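Local coordinates for protein histidyl-trna synthetase (Thermus thermophilus, PDB 1H4V) that attaches L-histidine to its cognate tRNA(His) at the expense of ATP, working as a homodimeric class II aminoacyl-tRNA synthetase, at residues T26-L31 with C150-L154; D330-L336 with A379-G385. One frame throughout, in Å; residues are numbered along the deposited sequence.

Contact 1: T26-L31 with C150-L154; sequences TARKVL and CLKEL
The sulphur of Cys150 lies against Ala27, Val30 and Leu31 of the neighbouring helix. Leu31 brings up one branch, CD1, to 3.7 Å from Cys150 SG, and Ala27 comes up with its CA, 4.0 Å from Cys150 SG. Val30 presents CG2 to the same sulphur, at a modelled spacing too short to be taken literally. Beside this, Thr26 and Leu154 cross at a slant: the CD2 branch of Leu154 lies 3.4 Å from Thr26 OG1 and also touches Thr26 CB. That hydroxyl has its polar partner within its own helix, the carbonyl O of Arg22. A chi1 of -67° puts Thr26 OG1 anti to the carbonyl carbon and leaves CG2 anti to the backbone N, pointing across the interface, 3.8 Å from Glu153 CB. The pair joins helix 14-33 to helix 137-153 in the class II catalytic region, and Ala27 and Leu31 also touch Val127 of strand 123-132, part of the large mixed sheet. Farther out, Val30 CG1 and Glu153 CG run past each other in opposite senses. Glu153 then bends at chi2 (-78°), and Lys29 meets it nearly at a right angle in a long salt bridge, Lys29 NZ to Glu153 OE2 3.7 Å. Pro353 of the second subunit packs on Lys29, Val30 and Glu153, bringing this outer margin into the dimer contact.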
# COMPACT_ATOMS: atom_id res chain seq x y z
N THR A 26 -9.11 -9.83 -0.26
CA THR A 26 -10.33 -10.42 -0.79
C THR A 26 -10.75 -9.74 -2.09
O THR A 26 -11.12 -10.41 -3.05
CB THR A 26 -11.46 -10.31 0.23
OG1 THR A 26 -11.15 -11.13 1.35
CG2 THR A 26 -12.78 -10.76 -0.39
N ALA A 27 -10.68 -8.41 -2.13
CA ALA A 27 -11.04 -7.69 -3.35
C ALA A 27 -10.08 -8.13 -4.45
O ALA A 27 -10.49 -8.37 -5.59
CB ALA A 27 -10.94 -6.18 -3.14
N ARG A 28 -8.79 -8.25 -4.12
CA ARG A 28 -7.82 -8.65 -5.11
C ARG A 28 -8.18 -10.01 -5.72
O ARG A 28 -8.12 -10.18 -6.94
CB ARG A 28 -6.40 -8.71 -4.52
CG ARG A 28 -5.38 -9.34 -5.47
CD ARG A 28 -3.95 -9.38 -4.93
NE ARG A 28 -3.29 -8.07 -4.99
CZ ARG A 28 -3.08 -7.28 -3.94
NH1 ARG A 28 -3.48 -7.66 -2.72
NH2 ARG A 28 -2.49 -6.10 -4.10
N LYS A 29 -8.59 -10.95 -4.87
CA LYS A 29 -8.95 -12.29 -5.36
C LYS A 29 -10.16 -12.27 -6.29
O LYS A 29 -10.12 -12.85 -7.38
CB LYS A 29 -9.24 -13.24 -4.19
CG LYS A 29 -9.70 -14.64 -4.62
CD LYS A 29 -9.99 -15.55 -3.43
CE LYS A 29 -11.27 -15.13 -2.68
NZ LYS A 29 -11.67 -16.10 -1.61
N VAL A 30 -11.24 -11.61 -5.88
CA VAL A 30 -12.43 -11.58 -6.73
C VAL A 30 -12.26 -10.72 -7.98
O VAL A 30 -12.69 -11.12 -9.06
CB VAL A 30 -13.69 -11.09 -5.94
CG1 VAL A 30 -13.71 -11.70 -4.55
CG2 VAL A 30 -13.73 -9.60 -5.87
N LEU A 31 -11.62 -9.57 -7.85
CA LEU A 31 -11.43 -8.69 -9.00
C LEU A 31 -10.44 -9.24 -10.02
O LEU A 31 -10.64 -9.06 -11.23
CB LEU A 31 -11.00 -7.29 -8.53
CG LEU A 31 -12.10 -6.24 -8.29
CD1 LEU A 31 -13.43 -6.88 -7.97
CD2 LEU A 31 -11.67 -5.29 -7.18
N CYS A 150 -17.42 -9.13 -3.57
CA CYS A 150 -16.33 -8.74 -2.68
C CYS A 150 -16.84 -8.73 -1.25
O CYS A 150 -16.21 -9.28 -0.35
CB CYS A 150 -15.81 -7.33 -3.00
SG CYS A 150 -14.85 -7.15 -4.51
N LEU A 151 -18.00 -8.10 -1.06
CA LEU A 151 -18.60 -7.98 0.26
C LEU A 151 -19.11 -9.30 0.82
O LEU A 151 -18.96 -9.57 2.01
CB LEU A 151 -19.74 -6.96 0.22
CG LEU A 151 -19.40 -5.57 -0.32
CD1 LEU A 151 -20.68 -4.74 -0.43
CD2 LEU A 151 -18.39 -4.89 0.58
N LYS A 152 -19.71 -10.12 -0.04
CA LYS A 152 -20.23 -11.41 0.39
C LYS A 152 -19.08 -12.32 0.81
O LYS A 152 -19.19 -13.02 1.81
CB LYS A 152 -21.02 -12.07 -0.74
CG LYS A 152 -22.32 -12.72 -0.30
CD LYS A 152 -23.38 -11.67 -0.01
CE LYS A 152 -24.67 -12.29 0.52
NZ LYS A 152 -24.50 -12.89 1.87
N GLU A 153 -17.99 -12.29 0.05
CA GLU A 153 -16.82 -13.12 0.35
C GLU A 153 -16.18 -12.73 1.68
O GLU A 153 -15.50 -13.55 2.30
CB GLU A 153 -15.78 -13.00 -0.76
CG GLU A 153 -16.22 -13.61 -2.08
CD GLU A 153 -16.10 -15.13 -2.12
OE1 GLU A 153 -16.77 -15.75 -2.97
OE2 GLU A 153 -15.33 -15.70 -1.31
N LEU A 154 -16.39 -11.49 2.10
CA LEU A 154 -15.84 -11.01 3.36
C LEU A 154 -16.64 -11.56 4.53
O LEU A 154 -16.24 -11.42 5.68
CB LEU A 154 -15.85 -9.48 3.41
CG LEU A 154 -14.90 -8.76 2.46
CD1 LEU A 154 -15.16 -7.28 2.52
CD2 LEU A 154 -13.47 -9.07 2.82

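Contact 2: D330-L336 with A379-G385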
# COMPACT_ATOMS: atom_id res chain seq x y z
N ASP A 330 8.17 -19.32 15.71
CA ASP A 330 8.36 -20.76 15.75
C ASP A 330 9.30 -21.10 16.91
O ASP A 330 9.20 -22.17 17.49
CB ASP A 330 8.96 -21.27 14.44
CG ASP A 330 8.03 -21.08 13.26
OD1 ASP A 330 6.82 -21.37 13.40
OD2 ASP A 330 8.50 -20.64 12.19
N LEU A 331 10.20 -20.18 17.23
CA LEU A 331 11.16 -20.39 18.31
C LEU A 331 11.48 -19.11 19.09
O LEU A 331 11.80 -18.08 18.49
CB LEU A 331 12.46 -20.96 17.73
CG LEU A 331 13.67 -21.14 18.67
CD1 LEU A 331 13.38 -22.25 19.67
CD2 LEU A 331 14.93 -21.48 17.85
N TYR A 332 11.38 -19.18 20.41
CA TYR A 332 11.71 -18.05 21.27
C TYR A 332 12.87 -18.51 22.17
O TYR A 332 12.68 -19.31 23.09
CB TYR A 332 10.53 -17.63 22.14
CG TYR A 332 10.77 -16.31 22.83
CD1 TYR A 332 10.83 -15.12 22.11
CD2 TYR A 332 10.99 -16.25 24.20
CE1 TYR A 332 11.13 -13.91 22.73
CE2 TYR A 332 11.29 -15.04 24.83
CZ TYR A 332 11.36 -13.88 24.09
OH TYR A 332 11.67 -12.69 24.71
N LEU A 333 14.06 -17.99 21.89
CA LEU A 333 15.28 -18.34 22.61
C LEU A 333 15.50 -17.57 23.90
O LEU A 333 15.44 -16.34 23.92
CB LEU A 333 16.49 -18.12 21.70
CG LEU A 333 16.74 -19.25 20.71
CD1 LEU A 333 17.57 -18.75 19.54
CD2 LEU A 333 17.44 -20.39 21.44
N ILE A 334 15.78 -18.30 24.97
CA ILE A 334 16.01 -17.69 26.28
C ILE A 334 17.46 -17.87 26.70
O ILE A 334 17.90 -18.98 27.03
CB ILE A 334 15.11 -18.33 27.37
CG1 ILE A 334 13.64 -18.05 27.08
CG2 ILE A 334 15.48 -17.81 28.75
CD1 ILE A 334 13.08 -18.82 25.94
N PRO A 335 18.25 -16.78 26.69
CA PRO A 335 19.66 -16.89 27.10
C PRO A 335 19.68 -16.93 28.62
O PRO A 335 18.95 -16.18 29.27
CB PRO A 335 20.29 -15.61 26.53
CG PRO A 335 19.15 -14.63 26.56
CD PRO A 335 17.95 -15.45 26.13
N LEU A 336 20.47 -17.82 29.21
CA LEU A 336 20.52 -17.91 30.66
C LEU A 336 21.64 -17.07 31.26
O LEU A 336 21.56 -16.63 32.40
CB LEU A 336 20.64 -19.37 31.09
CG LEU A 336 19.45 -20.18 30.59
CD1 LEU A 336 19.60 -21.64 30.98
CD2 LEU A 336 18.17 -19.59 31.16
N ALA A 379 6.00 -21.79 19.28
CA ALA A 379 5.81 -23.22 19.09
C ALA A 379 6.85 -23.90 19.99
O ALA A 379 6.54 -24.82 20.74
CB ALA A 379 6.03 -23.60 17.63
N PHE A 380 8.09 -23.41 19.92
CA PHE A 380 9.18 -23.94 20.73
C PHE A 380 9.86 -22.87 21.55
O PHE A 380 9.88 -21.70 21.17
CB PHE A 380 10.27 -24.58 19.86
CG PHE A 380 9.89 -25.90 19.27
CD1 PHE A 380 9.16 -25.96 18.09
CD2 PHE A 380 10.28 -27.09 19.88
CE1 PHE A 380 8.82 -27.20 17.52
CE2 PHE A 380 9.95 -28.32 19.33
CZ PHE A 380 9.22 -28.37 18.15
N ALA A 381 10.43 -23.29 22.67
CA ALA A 381 11.18 -22.40 23.53
C ALA A 381 12.59 -22.97 23.45
O ALA A 381 12.76 -24.18 23.31
CB ALA A 381 10.67 -22.47 24.95
N GLY A 382 13.60 -22.11 23.49
CA GLY A 382 14.97 -22.58 23.42
C GLY A 382 15.75 -22.04 24.60
O GLY A 382 15.50 -20.92 25.06
N PHE A 383 16.69 -22.82 25.10
CA PHE A 383 17.47 -22.36 26.24
C PHE A 383 18.96 -22.46 25.98
O PHE A 383 19.45 -23.49 25.53
CB PHE A 383 17.09 -23.15 27.49
CG PHE A 383 15.66 -23.00 27.88
CD1 PHE A 383 14.67 -23.73 27.23
CD2 PHE A 383 15.28 -22.10 28.87
CE1 PHE A 383 13.33 -23.57 27.56
CE2 PHE A 383 13.94 -21.92 29.21
CZ PHE A 383 12.96 -22.66 28.55
N LEU A 384 19.66 -21.37 26.27
CA LEU A 384 21.10 -21.32 26.08
C LEU A 384 21.79 -20.86 27.36
O LEU A 384 21.63 -19.72 27.80
CB LEU A 384 21.46 -20.37 24.94
CG LEU A 384 21.11 -20.77 23.51
CD1 LEU A 384 21.42 -19.60 22.58
CD2 LEU A 384 21.92 -21.99 23.10
N GLY A 385 22.54 -21.77 27.96
CA GLY A 385 23.25 -21.45 29.17
C GLY A 385 24.70 -21.88 29.02
O GLY A 385 25.12 -22.34 27.96
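Six backbone hydrogen bonds tie Asp330-Leu336 to Ala379-Gly385 as parallel strands, donors coming from each strand in turn. Phe380 N gives to Asp330 O at 2.9 Å, and Tyr332 N replies to Phe380 O. The ladder climbs through Gly382, whose N meets Tyr332 O and whose O receives Ile334 N, and ends with Leu384 N on Ile334 O and Leu336 N on Leu384 O. Asp330 O also lies at the edge of the Phe380 ring, in its plane.

Next come the side chains. On one face Leu331 and Leu333 lean over Gly382, which has no side chain of its own: Leu331 CD1 sits 3.8 Å from Gly382 N, and Leu333 CD2 is equally far from Gly382 CA. Leu333 CD2 also meets Leu384 CD1 at 4.2 Å. On the other face, Ile334 CB is 4.1 Å from Phe383 CD2; just past the strand end, Leu336 CD2 comes to the edge of the Phe383 ring.

Outside this shell, helix 338-351 packs on Leu331, Leu333, Pro335 and Leu384, and helix 366-375 on Ala381 and Phe383, covering both faces of the anticodon-binding domain's sheet. On its other edge strand 331-335 pairs with strand 357-359: Leu331 bonds to Arg356 and Glu358, Leu333 to Glu358 and Ala360, whereas Tyr332 and Ile334 bond to 379-385. The bonds thus lie in a largely apolar setting, which probably strengthens them.

How the contacts relate
The two contacts come in series along the chain: 26-31 with 150-154 closes well before 330-336 with 379-385 opens. They share no helix, strand or sheet. Contact 1 joins two helices of the catalytic region, close to the large mixed sheet, whereas contact 2 pairs two adjacent inner strands of a separate five-stranded sheet in the anticodon-binding domain. Their centres lie 40 Å apart and their nearest atoms about 23 Å, without touching. Contact 1 lies next to the second subunit, which does not reach contact 2. Together they illustrate the modular build of this class II synthetase, in which the catalytic and anticodon-binding domains each have their own core.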